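PDB 3BNW: riboflavin kinase, putative from Trypanosoma brucei, which probably catalyses the ATP-dependent phosphorylation of riboflavin to FMN, the single step of that route of cofactor synthesis. Local coordinates for residues F18-H26 against T39-V48. Numbering follows the deposited sequence.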
ATOM      1  N   PHE A  18      -3.955  -7.593  -6.467  1.00 24.32           N
ATOM      2  CA  PHE A  18      -3.327  -8.626  -5.665  1.00 24.15           C
ATOM      3  C   PHE A  18      -3.427  -8.323  -4.182  1.00 23.95           C
ATOM      4  O   PHE A  18      -3.916  -7.272  -3.775  1.00 23.79           O
ATOM      5  CB  PHE A  18      -1.859  -8.806  -6.072  1.00 24.30           C
ATOM      6  CG  PHE A  18      -0.990  -7.609  -5.783  1.00 24.04           C
ATOM      7  CD1 PHE A  18      -0.399  -7.447  -4.536  1.00 24.36           C
ATOM      8  CD2 PHE A  18      -0.754  -6.655  -6.762  1.00 23.33           C
ATOM      9  CE1 PHE A  18       0.398  -6.350  -4.262  1.00 24.51           C
ATOM     10  CE2 PHE A  18       0.046  -5.558  -6.499  1.00 24.72           C
ATOM     11  CZ  PHE A  18       0.625  -5.403  -5.244  1.00 24.90           C
ATOM     12  N   PHE A  19      -2.957  -9.281  -3.389  1.00 24.22           N
ATOM     13  CA  PHE A  19      -2.923  -9.187  -1.939  1.00 24.09           C
ATOM     14  C   PHE A  19      -1.470  -9.311  -1.492  1.00 24.06           C
ATOM     15  O   PHE A  19      -0.697 -10.064  -2.087  1.00 23.84           O
ATOM     16  CB  PHE A  19      -3.773 -10.313  -1.341  1.00 23.84           C
ATOM     17  CG  PHE A  19      -3.691 -10.417   0.158  1.00 23.75           C
ATOM     18  CD1 PHE A  19      -2.917 -11.406   0.756  1.00 23.65           C
ATOM     19  CD2 PHE A  19      -4.396  -9.537   0.969  1.00 22.85           C
ATOM     20  CE1 PHE A  19      -2.843 -11.512   2.139  1.00 23.68           C
ATOM     21  CE2 PHE A  19      -4.329  -9.634   2.348  1.00 23.25           C
ATOM     22  CZ  PHE A  19      -3.549 -10.622   2.935  1.00 23.54           C
ATOM     23  N   LEU A  20      -1.099  -8.568  -0.455  1.00 24.19           N
ATOM     24  CA  LEU A  20       0.266  -8.604   0.060  1.00 24.22           C
ATOM     25  C   LEU A  20       0.246  -8.502   1.571  1.00 23.91           C
ATOM     26  O   LEU A  20      -0.407  -7.619   2.129  1.00 24.39           O
ATOM     27  CB  LEU A  20       1.097  -7.467  -0.547  1.00 24.21           C
ATOM     28  CG  LEU A  20       2.591  -7.378  -0.199  1.00 24.43           C
ATOM     29  CD1 LEU A  20       3.316  -8.699  -0.425  1.00 23.86           C
ATOM     30  CD2 LEU A  20       3.264  -6.257  -1.010  1.00 24.74           C
ATOM     31  N   ARG A  21       0.947  -9.419   2.231  1.00 23.67           N
ATOM     32  CA  ARG A  21       1.051  -9.420   3.692  1.00 23.48           C
ATOM     33  C   ARG A  21       2.524  -9.432   4.075  1.00 23.50           C
ATOM     34  O   ARG A  21       3.292 -10.238   3.551  1.00 23.67           O
ATOM     35  CB  ARG A  21       0.343 -10.644   4.291  1.00 23.37           C
ATOM     36  CG  ARG A  21       0.461 -10.752   5.820  1.00 23.61           C
ATOM     37  CD  ARG A  21      -0.302 -11.952   6.386  1.00 23.13           C
ATOM     38  NE  ARG A  21       0.129 -13.225   5.792  1.00 22.25           N
ATOM     39  CZ  ARG A  21      -0.613 -14.007   5.006  1.00 21.61           C
ATOM     40  NH1 ARG A  21      -1.865 -13.686   4.696  1.00 21.62           N
ATOM     41  NH2 ARG A  21      -0.100 -15.134   4.530  1.00 21.65           N
ATOM     42  N   GLY A  22       2.911  -8.541   4.983  1.00 23.30           N
ATOM     43  CA  GLY A  22       4.296  -8.462   5.440  1.00 23.38           C
ATOM     44  C   GLY A  22       4.454  -7.529   6.625  1.00 23.52           C
ATOM     45  O   GLY A  22       3.560  -6.744   6.920  1.00 23.62           O
ATOM     46  N   LYS A  23       5.599  -7.616   7.298  1.00 23.78           N
ATOM     47  CA  LYS A  23       5.888  -6.769   8.456  1.00 24.13           C
ATOM     48  C   LYS A  23       6.368  -5.365   8.063  1.00 24.15           C
ATOM     49  O   LYS A  23       7.017  -5.178   7.033  1.00 23.87           O
ATOM     50  CB  LYS A  23       6.924  -7.437   9.367  1.00 24.17           C
ATOM     51  CG  LYS A  23       6.433  -8.725  10.007  1.00 24.36           C
ATOM     52  CD  LYS A  23       7.044  -8.955  11.375  1.00 24.41           C
ATOM     53  CE  LYS A  23       6.705 -10.346  11.895  1.00 24.63           C
ATOM     54  NZ  LYS A  23       6.966 -10.489  13.354  1.00 25.18           N
ATOM     55  N   VAL A  24       6.032  -4.387   8.902  1.00 24.36           N
ATOM     56  CA  VAL A  24       6.477  -3.009   8.715  1.00 24.81           C
ATOM     57  C   VAL A  24       7.918  -2.880   9.216  1.00 25.09           C
ATOM     58  O   VAL A  24       8.196  -3.150  10.392  1.00 25.74           O
ATOM     59  CB  VAL A  24       5.571  -2.008   9.473  1.00 24.84           C
ATOM     60  CG1 VAL A  24       6.036  -0.572   9.239  1.00 24.09           C
ATOM     61  CG2 VAL A  24       4.113  -2.175   9.047  1.00 24.74           C
ATOM     62  N   VAL A  25       8.818  -2.467   8.323  1.00 25.19           N
ATOM     63  CA  VAL A  25      10.246  -2.342   8.625  1.00 25.32           C
ATOM     64  C   VAL A  25      10.771  -0.949   8.273  1.00 26.06           C
ATOM     65  O   VAL A  25      10.070  -0.144   7.656  1.00 26.40           O
ATOM     66  CB  VAL A  25      11.072  -3.398   7.861  1.00 25.19           C
ATOM     67  CG1 VAL A  25      10.616  -4.801   8.233  1.00 24.48           C
ATOM     68  CG2 VAL A  25      10.970  -3.182   6.355  1.00 24.57           C
ATOM     69  N   HIS A  26      12.010  -0.670   8.671  1.00 26.68           N
ATOM     70  CA  HIS A  26      12.665   0.602   8.359  1.00 26.73           C
ATOM     71  C   HIS A  26      13.234   0.582   6.944  1.00 26.72           C
ATOM     72  O   HIS A  26      13.808   1.569   6.478  1.00 27.05           O
ATOM     73  CB  HIS A  26      13.779   0.890   9.365  1.00 26.82           C
ATOM     74  CG  HIS A  26      13.290   1.105  10.764  1.00 27.14           C
ATOM     75  ND1 HIS A  26      12.960   0.066  11.607  1.00 27.58           N
ATOM     76  CD2 HIS A  26      13.081   2.242  11.470  1.00 27.69           C
ATOM     77  CE1 HIS A  26      12.568   0.552  12.771  1.00 27.41           C
ATOM     78  NE2 HIS A  26      12.632   1.871  12.715  1.00 27.58           N
ATOM     79  N   THR A  39       9.820   6.642   5.651  1.00 40.66           N
ATOM     80  CA  THR A  39      10.700   5.580   5.151  1.00 40.06           C
ATOM     81  C   THR A  39      10.271   4.188   5.655  1.00 39.47           C
ATOM     82  O   THR A  39      11.104   3.299   5.828  1.00 39.67           O
ATOM     83  CB  THR A  39      12.172   5.855   5.531  1.00 39.96           C
ATOM     84  OG1 THR A  39      12.305   5.885   6.958  1.00 39.87           O
ATOM     85  CG2 THR A  39      12.636   7.185   4.949  1.00 39.27           C
ATOM     86  N   ALA A  40       8.972   4.005   5.887  1.00 38.68           N
ATOM     87  CA  ALA A  40       8.437   2.709   6.309  1.00 38.06           C
ATOM     88  C   ALA A  40       8.224   1.824   5.086  1.00 37.54           C
ATOM     89  O   ALA A  40       7.704   2.283   4.063  1.00 37.61           O
ATOM     90  CB  ALA A  40       7.134   2.886   7.065  1.00 37.99           C
ATOM     91  N   ASN A  41       8.638   0.562   5.197  1.00 36.68           N
ATOM     92  CA  ASN A  41       8.516  -0.403   4.108  1.00 35.98           C
ATOM     93  C   ASN A  41       7.840  -1.681   4.571  1.00 35.09           C
ATOM     94  O   ASN A  41       7.766  -1.958   5.765  1.00 34.53           O
ATOM     95  CB  ASN A  41       9.894  -0.767   3.552  1.00 36.10           C
ATOM     96  CG  ASN A  41      10.746   0.443   3.257  1.00 36.62           C
ATOM     97  OD1 ASN A  41      10.566   1.116   2.241  1.00 36.58           O
ATOM     98  ND2 ASN A  41      11.698   0.720   4.141  1.00 38.02           N
ATOM     99  N   ILE A  42       7.355  -2.460   3.612  1.00 34.54           N
ATOM    100  CA  ILE A  42       6.893  -3.816   3.882  1.00 34.03           C
ATOM    101  C   ILE A  42       8.050  -4.764   3.585  1.00 33.50           C
ATOM    102  O   ILE A  42       8.634  -4.712   2.501  1.00 33.36           O
ATOM    103  CB  ILE A  42       5.671  -4.190   3.029  1.00 33.71           C
ATOM    104  CG1 ILE A  42       4.536  -3.198   3.282  1.00 33.79           C
ATOM    105  CG2 ILE A  42       5.213  -5.602   3.350  1.00 32.81           C
ATOM    106  CD1 ILE A  42       3.262  -3.532   2.541  1.00 34.55           C
ATOM    107  N   GLY A  43       8.389  -5.609   4.556  1.00 32.96           N
ATOM    108  CA  GLY A  43       9.484  -6.563   4.409  1.00 32.63           C
ATOM    109  C   GLY A  43       9.174  -7.623   3.372  1.00 32.40           C
ATOM    110  O   GLY A  43       8.197  -8.360   3.506  1.00 32.36           O
ATOM    111  N   LEU A  44      10.004  -7.690   2.332  1.00 32.08           N
ATOM    112  CA  LEU A  44       9.825  -8.649   1.250  1.00 31.86           C
ATOM    113  C   LEU A  44      10.888  -9.741   1.317  1.00 31.89           C
ATOM    114  O   LEU A  44      11.832  -9.656   2.103  1.00 31.85           O
ATOM    115  CB  LEU A  44       9.904  -7.940  -0.105  1.00 31.76           C
ATOM    116  CG  LEU A  44       9.067  -6.668  -0.279  1.00 31.55           C
ATOM    117  CD1 LEU A  44       9.273  -6.072  -1.673  1.00 30.21           C
ATOM    118  CD2 LEU A  44       7.591  -6.943  -0.014  1.00 30.59           C
ATOM    119  N   ASP A  45      10.712 -10.770   0.493  1.00 31.97           N
ATOM    120  CA  ASP A  45      11.737 -11.788   0.260  1.00 31.91           C
ATOM    121  C   ASP A  45      11.880 -12.001  -1.247  1.00 32.03           C
ATOM    122  O   ASP A  45      11.167 -11.369  -2.027  1.00 32.23           O
ATOM    123  CB  ASP A  45      11.402 -13.095   0.999  1.00 31.87           C
ATOM    124  CG  ASP A  45      10.091 -13.730   0.542  1.00 31.60           C
ATOM    125  OD1 ASP A  45       9.527 -13.326  -0.499  1.00 31.23           O
ATOM    126  OD2 ASP A  45       9.625 -14.654   1.238  1.00 30.83           O
ATOM    127  N   LYS A  46      12.789 -12.883  -1.653  1.00 32.14           N
ATOM    128  CA  LYS A  46      13.113 -13.065  -3.072  1.00 32.44           C
ATOM    129  C   LYS A  46      11.895 -13.421  -3.932  1.00 32.44           C
ATOM    130  O   LYS A  46      11.741 -12.903  -5.044  1.00 32.41           O
ATOM    131  CB  LYS A  46      14.201 -14.132  -3.245  1.00 32.41           C
ATOM    132  CG  LYS A  46      14.805 -14.172  -4.651  1.00 32.93           C
ATOM    133  CD  LYS A  46      15.857 -15.269  -4.820  1.00 33.09           C
ATOM    134  CE  LYS A  46      17.187 -14.907  -4.163  1.00 33.80           C
ATOM    135  NZ  LYS A  46      17.171 -15.088  -2.681  1.00 34.38           N
ATOM    136  N   ASP A  47      11.039 -14.300  -3.411  1.00 32.36           N
ATOM    137  CA  ASP A  47       9.855 -14.769  -4.138  1.00 32.26           C
ATOM    138  C   ASP A  47       8.804 -13.673  -4.305  1.00 31.73           C
ATOM    139  O   ASP A  47       8.243 -13.504  -5.384  1.00 31.73           O
ATOM    140  CB  ASP A  47       9.245 -15.981  -3.421  1.00 32.64           C
ATOM    141  CG  ASP A  47       7.928 -16.431  -4.038  1.00 33.77           C
ATOM    142  OD1 ASP A  47       7.937 -17.407  -4.823  1.00 34.79           O
ATOM    143  OD2 ASP A  47       6.884 -15.810  -3.736  1.00 34.82           O
ATOM    144  N   VAL A  48       8.530 -12.939  -3.232  1.00 31.37           N
ATOM    145  CA  VAL A  48       7.511 -11.894  -3.259  1.00 30.98           C
ATOM    146  C   VAL A  48       7.965 -10.696  -4.097  1.00 30.61           C
ATOM    147  O   VAL A  48       7.147 -10.059  -4.758  1.00 30.54           O
ATOM    148  CB  VAL A  48       7.124 -11.449  -1.833  1.00 30.98           C
ATOM    149  CG1 VAL A  48       6.195 -10.244  -1.873  1.00 31.69           C
ATOM    150  CG2 VAL A  48       6.467 -12.600  -1.086  1.00 30.42           C
TER
HETATM  151  O   HOH W   1       7.692  -9.290   5.917  1.00 38.62           O
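V25 and N41 form the hydrogen-bonded pair of a very short antiparallel ladder, a compact example of how two strands can join briefly and then diverge. V25 N donates to N41 O at 2.8 Å, N41 N returns the bond to V25 O, and G43 N reaches K23 O at 2.9 Å in a nearly straight bond. V24 and I42 make the intervening non-hydrogen-bonded pair, with CA-H...O contacts from V24 CA to N41 O and from I42 CA to K23 O. Between K23 and G43 a water stands in for the second bond, accepting from K23 N and donating to G43 O at 2.6 Å.

Side-chain contacts divide between the two faces. On the one carrying V25 and N41, the side chains cross at about a right angle, V25 CG2 lying 3.9 Å from N41 CB; this methyl stands between its own backbone N and carbonyl carbon (chi1 -59° for CG1), which brings it over the partner strand. On the other, I42 CG2 packs on the bare backbone of G22, 3.7 Å from its CA. Farther along, beyond the ladder, L20 CD1 meets V48 CG1 at 3.6 Å. The helix bearing V48 starts with D45 as N-cap, whose OD1 accepts from V48 N.

Strand 18-25 also pairs with strands 115-126 and 174-177 in the antiparallel sheet, whose curl is consistent with the beta-barrel of the riboflavin kinase family. I42 reaches V116 as well as V99 and P101 of strand 98-103. L20 joins helix 46-52 to strand 18-25 by touching L52, which L44 also packs against from the connecting loop.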